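Local coordinates for exopolygalacturonase (Yersinia enterocolitica, PDB 2UVF), which hydrolyses pectic polygalacturonate from the chain end as a periplasmic family 28 glycoside hydrolase, probably releasing digalacturonic acid, at residues Q178-C183 with C187-P192; M334-R337 with Y343-G346. All coordinates share one frame; numbering follows the deposited sequence.

Interaction 1: residues Q178-C183 with C187-P192; sequences QAIDSC and CRVEIP
Cys183 and Cys187 join the two segments covalently: their SG atoms are 2.0 Å apart in a disulfide whose chi3 torsion is 118°, somewhat wider than the right angle that sulfur prefers. Cys187 brings its sulfur round between its own backbone N and carbonyl carbon (chi1 54°), which turns it off the strand towards the helix end. Ser182 is the first residue to leave helical geometry, so Cys183 sits in the extended backbone just beyond, where its side chain can reach across a turn of only three residues.

The remaining contacts are apolar and centre on Val189. Its two branches divide the work: CG2 rests against the disulfide, 3.5 Å from Cys183 SG, and also lies alongside Ile180, 4.3 Å from its CG1, while CG1 meets the methyl of Ala179, with CB and CG1 4.1 Å apart. A beta-branched valine suits this strand position, since its two methyls spread over helix and sulfur together, and the small Ala179 lets the helix come near.

Helix 173-181 lies between strands 156-158 and 187-191 in the chain and packs over the N-terminal end of the parallel beta-helix of the pectate lyase-like family, in which strand 187-191 pairs with strands 156-158 and 207-211. Ala179 accordingly also touches Val157, and Ile180 touches Met207.

Polar groups act at the margins. Ser182 N closes the last helical turn on Gln178 O at 2.9 Å, and Ile180 O, near the helix C terminus, accepts a hydrogen bond from Lys204 NZ. Arg188, whose CB points away from the helix, forms salt bridges with Asp49 and Glu50, both within the range of the fibronectin type III domain.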
ATOM      1  N   GLN A 178      11.064 -24.253 -13.147  1.00 51.77           N
ATOM      2  CA  GLN A 178      11.553 -25.588 -12.804  1.00 52.59           C
ATOM      3  C   GLN A 178      11.830 -25.664 -11.301  1.00 52.72           C
ATOM      4  O   GLN A 178      11.391 -26.612 -10.629  1.00 52.79           O
ATOM      5  CB  GLN A 178      12.829 -25.896 -13.602  1.00 52.92           C
ATOM      6  CG  GLN A 178      12.819 -27.191 -14.389  1.00 54.12           C
ATOM      7  CD  GLN A 178      13.257 -26.979 -15.834  1.00 55.74           C
ATOM      8  OE1 GLN A 178      12.416 -26.886 -16.731  1.00 55.90           O
ATOM      9  NE2 GLN A 178      14.571 -26.877 -16.061  1.00 55.05           N
ATOM     10  N   ALA A 179      12.530 -24.646 -10.780  1.00 52.83           N
ATOM     11  CA  ALA A 179      12.870 -24.562  -9.351  1.00 52.74           C
ATOM     12  C   ALA A 179      11.651 -24.464  -8.433  1.00 52.93           C
ATOM     13  O   ALA A 179      11.602 -25.135  -7.403  1.00 52.39           O
ATOM     14  CB  ALA A 179      13.853 -23.411  -9.083  1.00 52.79           C
ATOM     15  N   ILE A 180      10.672 -23.634  -8.807  1.00 53.47           N
ATOM     16  CA  ILE A 180       9.408 -23.534  -8.052  1.00 53.93           C
ATOM     17  C   ILE A 180       8.608 -24.835  -8.151  1.00 54.58           C
ATOM     18  O   ILE A 180       7.998 -25.264  -7.171  1.00 54.56           O
ATOM     19  CB  ILE A 180       8.516 -22.338  -8.511  1.00 53.84           C
ATOM     20  CG1 ILE A 180       9.237 -20.998  -8.311  1.00 53.34           C
ATOM     21  CG2 ILE A 180       7.190 -22.335  -7.753  1.00 53.79           C
ATOM     22  CD1 ILE A 180       8.714 -19.875  -9.201  1.00 53.63           C
ATOM     23  N   ASP A 181       8.606 -25.449  -9.335  1.00 55.56           N
ATOM     24  CA  ASP A 181       7.899 -26.717  -9.553  1.00 56.46           C
ATOM     25  C   ASP A 181       8.461 -27.821  -8.651  1.00 56.80           C
ATOM     26  O   ASP A 181       7.704 -28.526  -7.984  1.00 56.67           O
ATOM     27  CB  ASP A 181       7.955 -27.140 -11.028  1.00 56.21           C
ATOM     28  CG  ASP A 181       7.010 -26.345 -11.910  1.00 56.78           C
ATOM     29  OD1 ASP A 181       5.970 -25.860 -11.412  1.00 56.59           O
ATOM     30  OD2 ASP A 181       7.304 -26.215 -13.121  1.00 57.03           O
ATOM     31  N   SER A 182       9.788 -27.934  -8.614  1.00 57.77           N
ATOM     32  CA  SER A 182      10.481 -28.942  -7.802  1.00 58.62           C
ATOM     33  C   SER A 182      10.521 -28.567  -6.324  1.00 59.14           C
ATOM     34  O   SER A 182      11.557 -28.718  -5.669  1.00 59.31           O
ATOM     35  CB  SER A 182      11.910 -29.145  -8.316  1.00 58.68           C
ATOM     36  OG  SER A 182      12.813 -28.233  -7.708  1.00 59.38           O
ATOM     37  N   CYS A 183       9.392 -28.092  -5.802  1.00 59.89           N
ATOM     38  CA  CYS A 183       9.352 -27.506  -4.464  1.00 60.51           C
ATOM     39  C   CYS A 183       8.451 -28.306  -3.518  1.00 60.74           C
ATOM     40  O   CYS A 183       7.245 -28.430  -3.757  1.00 61.00           O
ATOM     41  CB  CYS A 183       8.868 -26.051  -4.552  1.00 60.71           C
ATOM     42  SG  CYS A 183       9.952 -24.799  -3.790  1.00 61.13           S
ATOM     43  N   CYS A 187       9.532 -25.119   1.307  1.00 56.63           N
ATOM     44  CA  CYS A 187      10.759 -24.759   0.603  1.00 56.00           C
ATOM     45  C   CYS A 187      11.056 -23.259   0.678  1.00 55.10           C
ATOM     46  O   CYS A 187      10.213 -22.462   1.096  1.00 55.26           O
ATOM     47  CB  CYS A 187      10.714 -25.225  -0.868  1.00 56.37           C
ATOM     48  SG  CYS A 187       9.265 -24.694  -1.887  1.00 58.58           S
ATOM     49  N   ARG A 188      12.277 -22.892   0.300  1.00 53.70           N
ATOM     50  CA  ARG A 188      12.622 -21.516   0.010  1.00 52.29           C
ATOM     51  C   ARG A 188      13.422 -21.516  -1.288  1.00 51.50           C
ATOM     52  O   ARG A 188      14.532 -22.061  -1.339  1.00 51.50           O
ATOM     53  CB  ARG A 188      13.423 -20.892   1.157  1.00 52.26           C
ATOM     54  CG  ARG A 188      13.854 -19.443   0.908  1.00 51.94           C
ATOM     55  CD  ARG A 188      14.786 -18.930   1.995  1.00 51.90           C
ATOM     56  NE  ARG A 188      14.115 -18.960   3.286  1.00 51.07           N
ATOM     57  CZ  ARG A 188      14.705 -19.148   4.465  1.00 51.94           C
ATOM     58  NH1 ARG A 188      16.023 -19.329   4.569  1.00 52.17           N
ATOM     59  NH2 ARG A 188      13.958 -19.163   5.559  1.00 51.44           N
ATOM     60  N   VAL A 189      12.839 -20.944  -2.343  1.00 50.23           N
ATOM     61  CA  VAL A 189      13.539 -20.785  -3.618  1.00 49.30           C
ATOM     62  C   VAL A 189      14.431 -19.540  -3.529  1.00 49.15           C
ATOM     63  O   VAL A 189      13.943 -18.463  -3.206  1.00 49.21           O
ATOM     64  CB  VAL A 189      12.542 -20.677  -4.804  1.00 49.16           C
ATOM     65  CG1 VAL A 189      13.266 -20.561  -6.142  1.00 48.60           C
ATOM     66  CG2 VAL A 189      11.612 -21.860  -4.818  1.00 48.42           C
ATOM     67  N   GLU A 190      15.729 -19.700  -3.794  1.00 48.69           N
ATOM     68  CA  GLU A 190      16.696 -18.606  -3.746  1.00 48.53           C
ATOM     69  C   GLU A 190      17.069 -18.119  -5.143  1.00 48.05           C
ATOM     70  O   GLU A 190      17.419 -18.923  -6.005  1.00 47.55           O
ATOM     71  CB  GLU A 190      17.996 -19.009  -3.019  1.00 48.72           C
ATOM     72  CG  GLU A 190      17.840 -19.872  -1.769  1.00 50.61           C
ATOM     73  CD  GLU A 190      17.680 -19.083  -0.472  1.00 53.14           C
ATOM     74  OE1 GLU A 190      17.256 -17.907  -0.517  1.00 52.90           O
ATOM     75  OE2 GLU A 190      17.980 -19.658   0.604  1.00 54.17           O
ATOM     76  N   ILE A 191      16.993 -16.802  -5.349  1.00 47.74           N
ATOM     77  CA  ILE A 191      17.584 -16.129  -6.515  1.00 47.04           C
ATOM     78  C   ILE A 191      18.786 -15.307  -6.012  1.00 47.63           C
ATOM     79  O   ILE A 191      18.604 -14.163  -5.559  1.00 47.97           O
ATOM     80  CB  ILE A 191      16.562 -15.191  -7.222  1.00 47.08           C
ATOM     81  CG1 ILE A 191      15.331 -15.979  -7.714  1.00 46.61           C
ATOM     82  CG2 ILE A 191      17.229 -14.406  -8.360  1.00 47.01           C
ATOM     83  CD1 ILE A 191      14.140 -15.145  -8.064  1.00 45.62           C
ATOM     84  N   PRO A 192      20.009 -15.890  -6.048  1.00 47.45           N
ATOM     85  CA  PRO A 192      21.243 -15.206  -5.637  1.00 47.11           C
ATOM     86  C   PRO A 192      21.580 -13.923  -6.413  1.00 47.14           C
ATOM     87  O   PRO A 192      20.903 -13.591  -7.387  1.00 46.80           O
ATOM     88  CB  PRO A 192      22.330 -16.279  -5.882  1.00 47.44           C
ATOM     89  CG  PRO A 192      21.732 -17.234  -6.858  1.00 47.31           C
ATOM     90  CD  PRO A 192      20.288 -17.279  -6.473  1.00 47.67           C
TER

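Interaction 2: residues M334-R337 with Y343-G346; sequences MTLR and YLAG. With SO4 (sulfate ion), chain D.
Leu344 reaches Met334 and Leu336 although the two strands are not neighbours: the nearest CA atoms, those of Met334 and Leu344, are 11.0 Å apart, and side chains alone bridge the gap. A single methyl, CD2 of Leu344, does all the touching. It lies 4.1 Å from Leu336 CD1 and 4.2 Å from Met334 SD, so the methyl rests over the junction of two side chains, every second residue of strand 334-339, that point the same way. In each pair the side chains run past one another in opposite directions rather than meeting head on.

Met334 stays extended through chi1 (-167°) and chi2, which carries SD inward, and the bend at chi3 only turns CE aside. Long, flexible methionine and branched leucine suit such a place, where side chains must span the interior between separate walls. This is the core of a right-handed parallel beta-helix: strands 334-339 and 342-345 belong to different faces of the coil, and each pairs with strands of the coils before and after. Ile263 and Ile357 continue the aliphatic layer against Leu344.

Arg337, two residues beyond Thr335, turns outward instead. Its guanidinium presents an edge to a sulfate ion probably taken up from the crystallisation liquor, whose sulfur lies in the guanidinium plane. NH1 donates to sulfate O2 at 3.1 Å along a fairly straight line (162°), and NH2 gives O4 a weak bond at 3.3 Å. Arg231 N is a further donor to the ion, while Asp249 O weakly engages NH2.

With apolar residues on one side of the strand and a cationic one on the other, this contact is held by dispersion and the hydrophobic effect, whereas Arg337 supplies a positive charge that, in the crystal, is met by sulfate.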
ATOM      1  N   MET A 334       3.154  -7.828  -9.870  1.00 30.27           N
ATOM      2  CA  MET A 334       2.828  -8.970  -9.031  1.00 30.92           C
ATOM      3  C   MET A 334       1.327  -9.034  -8.866  1.00 31.16           C
ATOM      4  O   MET A 334       0.700  -8.031  -8.587  1.00 30.93           O
ATOM      5  CB  MET A 334       3.499  -8.856  -7.661  1.00 30.18           C
ATOM      6  CG  MET A 334       3.452 -10.134  -6.864  1.00 30.95           C
ATOM      7  SD  MET A 334       4.165 -10.031  -5.219  1.00 32.64           S
ATOM      8  CE  MET A 334       5.908  -9.797  -5.583  1.00 31.82           C
ATOM      9  N   THR A 335       0.749 -10.212  -9.065  1.00 31.92           N
ATOM     10  CA  THR A 335      -0.683 -10.386  -8.874  1.00 32.24           C
ATOM     11  C   THR A 335      -0.943 -11.679  -8.139  1.00 32.95           C
ATOM     12  O   THR A 335      -0.785 -12.747  -8.695  1.00 33.26           O
ATOM     13  CB  THR A 335      -1.461 -10.368 -10.214  1.00 32.26           C
ATOM     14  OG1 THR A 335      -1.204  -9.129 -10.889  1.00 32.14           O
ATOM     15  CG2 THR A 335      -2.964 -10.520  -9.970  1.00 29.79           C
ATOM     16  N   LEU A 336      -1.351 -11.565  -6.881  1.00 33.68           N
ATOM     17  CA  LEU A 336      -1.603 -12.729  -6.060  1.00 34.13           C
ATOM     18  C   LEU A 336      -3.070 -12.737  -5.780  1.00 34.28           C
ATOM     19  O   LEU A 336      -3.593 -11.791  -5.202  1.00 34.31           O
ATOM     20  CB  LEU A 336      -0.813 -12.672  -4.748  1.00 33.41           C
ATOM     21  CG  LEU A 336       0.653 -12.255  -4.845  1.00 33.87           C
ATOM     22  CD1 LEU A 336       1.138 -12.002  -3.426  1.00 34.80           C
ATOM     23  CD2 LEU A 336       1.528 -13.279  -5.589  1.00 32.21           C
ATOM     24  N   ARG A 337      -3.724 -13.819  -6.193  1.00 35.00           N
ATOM     25  CA  ARG A 337      -5.179 -13.920  -6.131  1.00 35.27           C
ATOM     26  C   ARG A 337      -5.625 -15.208  -5.416  1.00 35.62           C
ATOM     27  O   ARG A 337      -5.069 -16.291  -5.647  1.00 35.80           O
ATOM     28  CB  ARG A 337      -5.767 -13.848  -7.538  1.00 34.90           C
ATOM     29  CG  ARG A 337      -7.280 -13.708  -7.545  1.00 34.76           C
ATOM     30  CD  ARG A 337      -7.841 -13.581  -8.941  1.00 34.74           C
ATOM     31  NE  ARG A 337      -7.690 -14.805  -9.723  1.00 35.18           N
ATOM     32  CZ  ARG A 337      -8.334 -15.041 -10.866  1.00 35.83           C
ATOM     33  NH1 ARG A 337      -9.187 -14.152 -11.349  1.00 35.38           N
ATOM     34  NH2 ARG A 337      -8.148 -16.179 -11.514  1.00 35.55           N
ATOM     35  N   TYR A 343       3.021 -13.182   2.873  1.00 32.66           N
ATOM     36  CA  TYR A 343       4.042 -12.384   3.541  1.00 31.68           C
ATOM     37  C   TYR A 343       5.052 -11.883   2.531  1.00 31.12           C
ATOM     38  O   TYR A 343       5.865 -12.660   2.011  1.00 31.12           O
ATOM     39  CB  TYR A 343       4.741 -13.159   4.674  1.00 31.33           C
ATOM     40  CG  TYR A 343       5.805 -12.365   5.474  1.00 30.93           C
ATOM     41  CD1 TYR A 343       5.437 -11.382   6.394  1.00 31.58           C
ATOM     42  CD2 TYR A 343       7.168 -12.657   5.348  1.00 31.34           C
ATOM     43  CE1 TYR A 343       6.406 -10.671   7.142  1.00 30.29           C
ATOM     44  CE2 TYR A 343       8.139 -11.958   6.087  1.00 29.53           C
ATOM     45  CZ  TYR A 343       7.752 -10.970   6.982  1.00 29.83           C
ATOM     46  OH  TYR A 343       8.711 -10.271   7.718  1.00 29.16           O
ATOM     47  N   LEU A 344       5.006 -10.568   2.304  1.00 30.70           N
ATOM     48  CA  LEU A 344       5.965  -9.845   1.446  1.00 30.42           C
ATOM     49  C   LEU A 344       6.929  -9.071   2.340  1.00 30.70           C
ATOM     50  O   LEU A 344       6.495  -8.439   3.295  1.00 31.14           O
ATOM     51  CB  LEU A 344       5.194  -8.909   0.494  1.00 29.96           C
ATOM     52  CG  LEU A 344       3.957  -9.561  -0.168  1.00 27.39           C
ATOM     53  CD1 LEU A 344       3.084  -8.517  -0.905  1.00 26.89           C
ATOM     54  CD2 LEU A 344       4.335 -10.747  -1.102  1.00 24.02           C
ATOM     55  N   ALA A 345       8.235  -9.148   2.075  1.00 30.94           N
ATOM     56  CA  ALA A 345       9.209  -8.518   2.958  1.00 30.55           C
ATOM     57  C   ALA A 345      10.543  -8.173   2.290  1.00 30.91           C
ATOM     58  O   ALA A 345      11.030  -8.934   1.466  1.00 30.87           O
ATOM     59  CB  ALA A 345       9.457  -9.391   4.177  1.00 31.21           C
ATOM     60  N   GLY A 346      11.117  -7.026   2.666  1.00 29.70           N
ATOM     61  CA  GLY A 346      12.488  -6.631   2.275  1.00 29.46           C
ATOM     62  C   GLY A 346      12.765  -6.191   0.848  1.00 28.80           C
ATOM     63  O   GLY A 346      13.735  -5.444   0.589  1.00 28.30           O
TER
HETATM   64  S   SO4 D1607     -10.052 -15.902 -14.804  1.00 56.34           S
HETATM   65  O1  SO4 D1607      -8.705 -16.278 -15.237  1.00 54.56           O
HETATM   66  O2  SO4 D1607     -10.099 -14.530 -14.269  1.00 52.63           O
HETATM   67  O3  SO4 D1607     -10.970 -15.983 -15.949  1.00 55.79           O
HETATM   68  O4  SO4 D1607     -10.454 -16.874 -13.780  1.00 56.08           O

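Overall arrangement
From the N terminus the chain first passes through the fibronectin type III region and enters the beta-helix at strand 156-158. Interaction 1 then closes a very short loop, fastening the chain just after helix 173-181 to strand 187-191 near the beginning of the solenoid. More than 140 residues later interaction 2 closes another short turn, from strand 334-339 to strand 342-345, across the interior. The two loops follow in series and neither nest nor cross. The centres of interactions 1 and 2 are about 16 Å apart and their nearest atoms about 9 Å apart, without touching. Strands 207-211 and 258-264 link strand 187-191 laterally to strand 342-345, so both contacts belong to turns of the same solenoid.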